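Local coordinates for protein pseudoalteromonas arctica PAMC 21717 (Pseudoalteromonas arctica, PDB 5YL7) that is a cold-active serine protease of the subtilase family that hydrolyses peptide bonds in proteins, at residues T31-Y44 and A122-G134. Numbering follows the deposited sequence.
Sequences TGSGVVVAVLDTGY and AYNAKVVPVRVLG
R131 reaches T42 at the C-terminal end of two parallel strands, its NE donating to T42 O over 3.1 Å. The oxygen lies close to the guanidinium plane, but NE sits well above the carbonyl plane and the N-H...O angle is only 140°. With CG anti to the backbone N (chi1 177°), the extended arginine runs past T42 and G43; NH1 bonds OD2 of D59, a calcium ligand, and NH2 the carbonyl of A67. Cut back to alanine, this position would probably leave T42 O without its NE donor and D59 without its arginine partner. One step back, D41 O accepts from both V132 N (2.8 Å) and L133 N. Strands 36-41 and 126-131 are neighbours in the parallel sheet of the subtilase fold, where the catalytic aspartate classically ends a strand; D41 fits, its OD1 taking T42 N on the anti lone pair and also bonding H100, consistent with a Ser-His-Asp triad. Behind it, L40 and V130 lie side by side, CD1 of L40 3.8 Å from CB of V130, on the helix 140-150 face. V39 CG2 meets V127 CG1 (3.7 Å) on the opposite face, toward helix 100-109. At the far end, N124 ND2 donates to T31 OG1 (2.8 Å), which lies near the plane of the N124 amide, while T31 CB rests over one face of the Y123 ring, 4.3 Å from its centroid.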
loop_
_atom_site.group_PDB
_atom_site.type_symbol
_atom_site.label_atom_id
_atom_site.label_comp_id
_atom_site.label_asym_id
_atom_site.label_seq_id
_atom_site.Cartn_x
_atom_site.Cartn_y
_atom_site.Cartn_z
ATOM N N THR A 31 1.125 16.765 -5.242
ATOM C CA THR A 31 1.822 15.566 -5.781
ATOM C C THR A 31 2.557 14.755 -4.688
ATOM O O THR A 31 3.209 13.747 -5.016
ATOM C CB THR A 31 2.805 15.956 -6.871
ATOM O OG1 THR A 31 3.747 16.902 -6.306
ATOM C CG2 THR A 31 2.055 16.563 -8.054
ATOM N N GLY A 32 2.485 15.191 -3.468
ATOM C CA GLY A 32 3.220 14.551 -2.373
ATOM C C GLY A 32 4.530 15.070 -2.041
ATOM O O GLY A 32 5.238 14.524 -1.209
ATOM N N SER A 33 4.913 16.220 -2.654
ATOM C CA SER A 33 6.276 16.805 -2.347
ATOM C C SER A 33 6.473 17.022 -0.866
ATOM O O SER A 33 5.616 17.571 -0.194
ATOM C CB SER A 33 6.352 18.184 -2.953
ATOM O OG SER A 33 6.200 18.148 -4.324
ATOM N N GLY A 34 7.609 16.512 -0.333
ATOM C CA GLY A 34 7.952 16.695 1.039
ATOM C C GLY A 34 7.365 15.645 1.997
ATOM O O GLY A 34 7.636 15.730 3.201
ATOM N N VAL A 35 6.585 14.736 1.488
ATOM C CA VAL A 35 5.901 13.739 2.332
ATOM C C VAL A 35 6.583 12.396 2.185
ATOM O O VAL A 35 7.132 12.056 1.146
ATOM C CB VAL A 35 4.407 13.680 1.879
ATOM C CG1 VAL A 35 3.667 12.711 2.740
ATOM C CG2 VAL A 35 3.781 15.048 1.940
ATOM N N VAL A 36 6.566 11.644 3.307
ATOM C CA VAL A 36 7.179 10.329 3.387
ATOM C C VAL A 36 6.104 9.276 3.670
ATOM O O VAL A 36 5.320 9.429 4.620
ATOM C CB VAL A 36 8.278 10.292 4.460
ATOM C CG1 VAL A 36 8.847 8.898 4.636
ATOM C CG2 VAL A 36 9.388 11.256 4.097
ATOM N N VAL A 37 6.101 8.241 2.835
ATOM C CA VAL A 37 5.216 7.089 2.998
ATOM C C VAL A 37 6.014 5.885 3.291
ATOM O O VAL A 37 6.869 5.494 2.490
ATOM C CB VAL A 37 4.292 6.881 1.745
ATOM C CG1 VAL A 37 3.347 5.703 1.971
ATOM C CG2 VAL A 37 3.541 8.149 1.368
ATOM N N ALA A 38 5.755 5.202 4.416
ATOM C CA ALA A 38 6.394 3.908 4.714
ATOM C C ALA A 38 5.523 2.799 4.150
ATOM O O ALA A 38 4.324 2.751 4.433
ATOM C CB ALA A 38 6.650 3.796 6.198
ATOM N N VAL A 39 6.124 1.908 3.398
ATOM C CA VAL A 39 5.433 0.755 2.790
ATOM C C VAL A 39 5.913 -0.475 3.513
ATOM O O VAL A 39 7.102 -0.849 3.396
ATOM C CB VAL A 39 5.677 0.686 1.291
ATOM C CG1 VAL A 39 5.205 -0.607 0.731
ATOM C CG2 VAL A 39 5.050 1.861 0.609
ATOM N N LEU A 40 5.045 -1.078 4.336
ATOM C CA LEU A 40 5.380 -2.245 5.163
ATOM C C LEU A 40 4.973 -3.460 4.400
ATOM O O LEU A 40 3.765 -3.687 4.237
ATOM C CB LEU A 40 4.662 -2.158 6.517
ATOM C CG LEU A 40 5.355 -1.335 7.594
ATOM C CD1 LEU A 40 5.504 0.121 7.185
ATOM C CD2 LEU A 40 4.549 -1.400 8.891
ATOM N N ASP A 41 5.917 -4.220 3.852
ATOM C CA ASP A 41 5.596 -5.183 2.811
ATOM C C ASP A 41 6.728 -6.152 2.678
ATOM O O ASP A 41 7.535 -6.389 3.629
ATOM C CB ASP A 41 5.191 -4.406 1.525
ATOM C CG ASP A 41 4.197 -5.086 0.732
ATOM O OD1 ASP A 41 4.466 -6.187 0.210
ATOM O OD2 ASP A 41 3.103 -4.548 0.490
ATOM N N THR A 42 6.875 -6.728 1.466
ATOM C CA THR A 42 7.885 -7.747 1.204
ATOM C C THR A 42 9.283 -7.176 0.933
ATOM O O THR A 42 10.204 -7.956 0.696
ATOM C CB THR A 42 7.455 -8.684 0.039
ATOM O OG1 THR A 42 7.473 -7.880 -1.190
ATOM C CG2 THR A 42 6.096 -9.255 0.224
ATOM N N GLY A 43 9.411 -5.859 0.963
ATOM C CA GLY A 43 10.581 -5.194 0.480
ATOM C C GLY A 43 10.448 -4.674 -0.895
ATOM O O GLY A 43 9.327 -4.635 -1.439
ATOM N N TYR A 44 11.532 -4.271 -1.531
ATOM C CA TYR A 44 11.484 -3.688 -2.890
ATOM C C TYR A 44 12.646 -4.183 -3.741
ATOM O O TYR A 44 13.670 -4.613 -3.179
ATOM C CB TYR A 44 11.477 -2.172 -2.834
ATOM C CG TYR A 44 12.798 -1.572 -2.484
ATOM C CD1 TYR A 44 13.386 -1.656 -1.231
ATOM C CD2 TYR A 44 13.602 -0.941 -3.440
ATOM C CE1 TYR A 44 14.616 -1.198 -0.982
ATOM C CE2 TYR A 44 14.841 -0.474 -3.176
ATOM C CZ TYR A 44 15.348 -0.592 -1.955
ATOM O OH TYR A 44 16.607 -0.128 -1.639
ATOM N N ALA A 122 1.316 9.517 -5.521
ATOM C CA ALA A 122 1.997 10.615 -4.831
ATOM C C ALA A 122 3.418 10.643 -5.327
ATOM O O ALA A 122 4.369 10.389 -4.601
ATOM C CB ALA A 122 1.912 10.491 -3.333
ATOM N N TYR A 123 3.592 11.038 -6.612
ATOM C CA TYR A 123 4.825 10.811 -7.328
ATOM C C TYR A 123 5.971 11.748 -6.922
ATOM O O TYR A 123 7.138 11.436 -7.310
ATOM C CB TYR A 123 4.613 10.802 -8.826
ATOM C CG TYR A 123 3.997 12.035 -9.406
ATOM C CD1 TYR A 123 4.753 13.197 -9.626
ATOM C CD2 TYR A 123 2.717 12.069 -9.802
ATOM C CE1 TYR A 123 4.214 14.314 -10.263
ATOM C CE2 TYR A 123 2.143 13.169 -10.401
ATOM C CZ TYR A 123 2.932 14.255 -10.654
ATOM O OH TYR A 123 2.366 15.333 -11.365
ATOM N N ASN A 124 5.698 12.778 -6.151
ATOM C CA ASN A 124 6.812 13.600 -5.565
ATOM C C ASN A 124 7.028 13.334 -4.094
ATOM O O ASN A 124 7.867 13.945 -3.486
ATOM C CB ASN A 124 6.577 15.080 -5.844
ATOM C CG ASN A 124 6.886 15.477 -7.254
ATOM O OD1 ASN A 124 7.744 14.935 -7.910
ATOM N ND2 ASN A 124 6.040 16.349 -7.776
ATOM N N ALA A 125 6.305 12.316 -3.527
ATOM C CA ALA A 125 6.626 11.813 -2.203
ATOM C C ALA A 125 7.828 10.926 -2.312
ATOM O O ALA A 125 8.302 10.567 -3.382
ATOM C CB ALA A 125 5.431 11.085 -1.613
ATOM N N LYS A 126 8.291 10.416 -1.173
ATOM C CA LYS A 126 9.305 9.406 -1.098
ATOM C C LYS A 126 8.827 8.232 -0.253
ATOM O O LYS A 126 7.988 8.452 0.697
ATOM C CB LYS A 126 10.586 9.923 -0.466
ATOM C CG LYS A 126 11.189 11.053 -1.206
ATOM C CD LYS A 126 11.808 10.609 -2.492
ATOM C CE LYS A 126 12.993 11.558 -2.918
ATOM N NZ LYS A 126 12.468 12.838 -3.345
ATOM N N VAL A 127 9.275 7.039 -0.590
ATOM C CA VAL A 127 8.879 5.807 0.100
ATOM C C VAL A 127 10.024 5.287 0.946
ATOM O O VAL A 127 11.156 5.140 0.451
ATOM C CB VAL A 127 8.431 4.758 -0.860
ATOM C CG1 VAL A 127 8.337 3.343 -0.244
ATOM C CG2 VAL A 127 7.098 5.121 -1.468
ATOM N N VAL A 128 9.692 4.985 2.201
ATOM C CA VAL A 128 10.615 4.223 3.090
ATOM C C VAL A 128 10.146 2.801 3.054
ATOM O O VAL A 128 9.026 2.471 3.517
ATOM C CB VAL A 128 10.607 4.763 4.516
ATOM C CG1 VAL A 128 11.324 3.893 5.495
ATOM C CG2 VAL A 128 11.171 6.157 4.533
ATOM N N PRO A 129 10.909 1.879 2.528
ATOM C CA PRO A 129 10.559 0.497 2.508
ATOM C C PRO A 129 10.843 -0.173 3.821
ATOM O O PRO A 129 11.956 -0.083 4.321
ATOM C CB PRO A 129 11.439 -0.092 1.402
ATOM C CG PRO A 129 12.678 0.771 1.452
ATOM C CD PRO A 129 12.211 2.141 1.856
ATOM N N VAL A 130 9.836 -0.760 4.449
ATOM C CA VAL A 130 9.976 -1.478 5.714
ATOM C C VAL A 130 9.627 -2.880 5.444
ATOM O O VAL A 130 8.457 -3.233 5.207
ATOM C CB VAL A 130 9.137 -0.819 6.823
ATOM C CG1 VAL A 130 9.416 -1.507 8.155
ATOM C CG2 VAL A 130 9.428 0.646 6.922
ATOM N N ARG A 131 10.635 -3.750 5.390
ATOM C CA ARG A 131 10.460 -5.113 5.009
ATOM C C ARG A 131 9.997 -5.924 6.212
ATOM O O ARG A 131 10.756 -6.080 7.169
ATOM C CB ARG A 131 11.693 -5.728 4.316
ATOM C CG ARG A 131 11.534 -7.160 3.988
ATOM C CD ARG A 131 12.610 -7.621 3.013
ATOM N NE ARG A 131 12.331 -8.991 2.654
ATOM C CZ ARG A 131 12.957 -10.111 3.034
ATOM N NH1 ARG A 131 14.023 -10.043 3.794
ATOM N NH2 ARG A 131 12.493 -11.277 2.680
ATOM N N VAL A 132 8.789 -6.446 6.147
ATOM C CA VAL A 132 8.197 -7.222 7.229
ATOM C C VAL A 132 7.666 -8.533 6.788
ATOM O O VAL A 132 7.325 -9.367 7.674
ATOM C CB VAL A 132 7.111 -6.404 7.955
ATOM C CG1 VAL A 132 7.639 -5.079 8.542
ATOM C CG2 VAL A 132 5.904 -6.162 7.076
ATOM N N LEU A 133 7.613 -8.815 5.510
ATOM C CA LEU A 133 7.070 -10.067 4.925
ATOM C C LEU A 133 8.134 -10.748 4.083
ATOM O O LEU A 133 8.813 -10.097 3.273
ATOM C CB LEU A 133 5.885 -9.812 4.031
ATOM C CG LEU A 133 4.732 -8.960 4.589
ATOM C CD1 LEU A 133 3.668 -8.766 3.524
ATOM C CD2 LEU A 133 4.115 -9.628 5.804
ATOM N N GLY A 134 8.296 -12.044 4.292
ATOM C CA GLY A 134 9.172 -12.894 3.502
ATOM C C GLY A 134 8.546 -14.167 3.119
ATOM O O GLY A 134 7.343 -14.261 2.823
HETATM O O HOH W 1 9.537 14.679 -1.536
HETATM O O HOH W 2 8.461 13.423 -0.338
#